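Local coordinates for FAD dependent oxidoreductase domain-containing protein (Deinococcus radiodurans R1, PDB 3C4N) that probably acts as an FAD-dependent oxidoreductase of the ETF-QO/FixC family and binds ADP in its nucleotide pocket, at the interface of chains A and B. Coordinates in Å, arbitrary orientation; residue numbers count along the deposited sequence, not the author numbering. Chains: chain A/B, Uncharacterized protein DR_0571.

The interface of chains A and B. Residues chain A 114, 180-181, 183-184; chain B 180-181, 183-187.
Two copies of one helix end meet about a two-fold axis here, an example of a symmetric contact built on shape more than on direct polar bonds; the pairing is that of the deposited assembly and may not be the biological one. At its core the paired isoleucines cross at about a right angle, CG2 of A:Ile183 lying 3.7 Å from CD1 of B:Ile183, with the twin contact made in return. In each, CG2 stands anti to the backbone N while CG1 lies beside it (chi1 -67°), so both branches reach the partner. Beside this core, A:Gln180 crosses B:Ile183 obliquely: its CA rests 3.9 Å from CG2 of B:Ile183, and its aliphatic stem passes alongside the B:Ile183 carbonyl, CB 3.4 Å from that O. The chain runs extended past CG (chi2 -177°), carrying the amide over B:Gly186, where NE2 of A:Gln180 comes 3.5 Å from CA of B:Gly186. From there NE2 of A:Gln180 gives a nearly straight hydrogen bond (163° at H) to the O of a water 3.1 Å away, which in turn lies 3.0 Å from the carbonyl O of B:Ala187. An alanine at A:Gln180 would remove the stem beyond CB and the amide, and would probably loosen the packing on B:Ile183 and B:Gly186 and break this water bridge. Farther out, A:Gln181, bent at chi2, turns OE1 towards the B:Gly184 carbonyl, while A:Lys114 brings its tip to the same carbonyl from a loop; its charge might offset the crowding of oxygens. Helix 171-183 presents A:Gln180, A:Gln181 and A:Ile183, and their twins in chain B, near its C-terminal end, and the following loop, B:Gly184 to B:Ala187, leads into strand 188-190.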
loop_
_atom_site.group_PDB
_atom_site.type_symbol
_atom_site.label_atom_id
_atom_site.label_comp_id
_atom_site.label_asym_id
_atom_site.label_seq_id
_atom_site.Cartn_x
_atom_site.Cartn_y
_atom_site.Cartn_z
ATOM N N LYS A 114 -8.290 -14.533 -7.961
ATOM C CA LYS A 114 -8.210 -13.257 -8.658
ATOM C C LYS A 114 -7.999 -13.435 -10.162
ATOM O O LYS A 114 -7.798 -14.551 -10.656
ATOM C CB LYS A 114 -7.075 -12.403 -8.071
ATOM C CG LYS A 114 -7.341 -11.856 -6.670
ATOM C CD LYS A 114 -8.532 -10.909 -6.664
ATOM C CE LYS A 114 -8.717 -10.190 -5.323
ATOM N NZ LYS A 114 -9.319 -11.023 -4.264
ATOM N N GLN A 180 -0.858 -6.870 -3.621
ATOM C CA GLN A 180 -2.207 -6.645 -3.134
ATOM C C GLN A 180 -2.674 -7.726 -2.171
ATOM O O GLN A 180 -3.070 -7.435 -1.036
ATOM C CB GLN A 180 -3.174 -6.529 -4.308
ATOM C CG GLN A 180 -2.961 -5.246 -5.065
ATOM C CD GLN A 180 -3.940 -5.057 -6.178
ATOM O OE1 GLN A 180 -4.335 -6.025 -6.840
ATOM N NE2 GLN A 180 -4.339 -3.803 -6.413
ATOM N N GLN A 181 -2.608 -8.972 -2.629
ATOM C CA GLN A 181 -2.996 -10.131 -1.844
ATOM C C GLN A 181 -2.192 -10.224 -0.546
ATOM O O GLN A 181 -2.732 -10.612 0.487
ATOM C CB GLN A 181 -2.797 -11.412 -2.668
ATOM C CG GLN A 181 -3.840 -11.662 -3.754
ATOM C CD GLN A 181 -5.263 -11.546 -3.231
ATOM O OE1 GLN A 181 -5.846 -10.463 -3.253
ATOM N NE2 GLN A 181 -5.821 -12.656 -2.749
ATOM N N ILE A 183 -0.903 -7.727 1.111
ATOM C CA ILE A 183 -1.405 -6.628 1.935
ATOM C C ILE A 183 -2.765 -6.980 2.517
ATOM O O ILE A 183 -3.060 -6.661 3.671
ATOM C CB ILE A 183 -1.562 -5.334 1.120
ATOM C CG1 ILE A 183 -0.184 -4.810 0.686
ATOM C CG2 ILE A 183 -2.306 -4.320 1.939
ATOM C CD1 ILE A 183 -0.228 -3.826 -0.484
ATOM N N GLY A 184 -3.592 -7.635 1.708
ATOM C CA GLY A 184 -4.909 -8.034 2.171
ATOM C C GLY A 184 -4.775 -9.156 3.174
ATOM O O GLY A 184 -5.757 -9.574 3.776
ATOM N N GLN B 180 -6.378 -2.387 3.848
ATOM C CA GLN B 180 -5.849 -3.655 3.388
ATOM C C GLN B 180 -6.813 -4.393 2.473
ATOM O O GLN B 180 -6.467 -4.747 1.340
ATOM C CB GLN B 180 -5.476 -4.526 4.579
ATOM C CG GLN B 180 -4.261 -3.990 5.289
ATOM C CD GLN B 180 -3.814 -4.859 6.422
ATOM O OE1 GLN B 180 -4.637 -5.458 7.121
ATOM N NE2 GLN B 180 -2.501 -4.931 6.629
ATOM N N GLN B 181 -8.025 -4.610 2.971
ATOM C CA GLN B 181 -9.076 -5.289 2.232
ATOM C C GLN B 181 -9.394 -4.573 0.912
ATOM O O GLN B 181 -9.665 -5.223 -0.100
ATOM C CB GLN B 181 -10.347 -5.377 3.091
ATOM C CG GLN B 181 -10.320 -6.423 4.197
ATOM C CD GLN B 181 -9.873 -7.787 3.698
ATOM O OE1 GLN B 181 -8.683 -8.099 3.707
ATOM N NE2 GLN B 181 -10.823 -8.597 3.250
ATOM N N ILE B 183 -7.320 -2.779 -0.842
ATOM C CA ILE B 183 -6.152 -3.031 -1.691
ATOM C C ILE B 183 -6.183 -4.457 -2.227
ATOM O O ILE B 183 -5.830 -4.708 -3.382
ATOM C CB ILE B 183 -4.835 -2.851 -0.917
ATOM C CG1 ILE B 183 -4.644 -1.375 -0.537
ATOM C CG2 ILE B 183 -3.703 -3.358 -1.753
ATOM C CD1 ILE B 183 -3.644 -1.151 0.599
ATOM N N GLY B 184 -6.597 -5.390 -1.374
ATOM C CA GLY B 184 -6.686 -6.776 -1.790
ATOM C C GLY B 184 -7.828 -6.935 -2.773
ATOM O O GLY B 184 -8.006 -7.998 -3.361
ATOM N N GLN B 185 -8.611 -5.873 -2.943
ATOM C CA GLN B 185 -9.724 -5.932 -3.864
ATOM C C GLN B 185 -9.458 -5.139 -5.120
ATOM O O GLN B 185 -10.378 -4.822 -5.874
ATOM C CB GLN B 185 -11.008 -5.453 -3.199
ATOM C CG GLN B 185 -11.406 -6.296 -2.010
ATOM C CD GLN B 185 -11.587 -7.750 -2.375
ATOM O OE1 GLN B 185 -12.464 -8.091 -3.176
ATOM N NE2 GLN B 185 -10.757 -8.623 -1.794
ATOM N N GLY B 186 -8.192 -4.821 -5.350
ATOM C CA GLY B 186 -7.829 -4.094 -6.557
ATOM C C GLY B 186 -7.905 -2.582 -6.497
ATOM O O GLY B 186 -8.011 -1.906 -7.526
ATOM N N ALA B 187 -7.858 -2.040 -5.293
ATOM C CA ALA B 187 -7.898 -0.594 -5.145
ATOM C C ALA B 187 -6.501 -0.054 -5.419
ATOM O O ALA B 187 -5.520 -0.564 -4.875
ATOM C CB ALA B 187 -8.331 -0.221 -3.741
HETATM O O HOH W 1 -2.739 -1.603 -4.967
#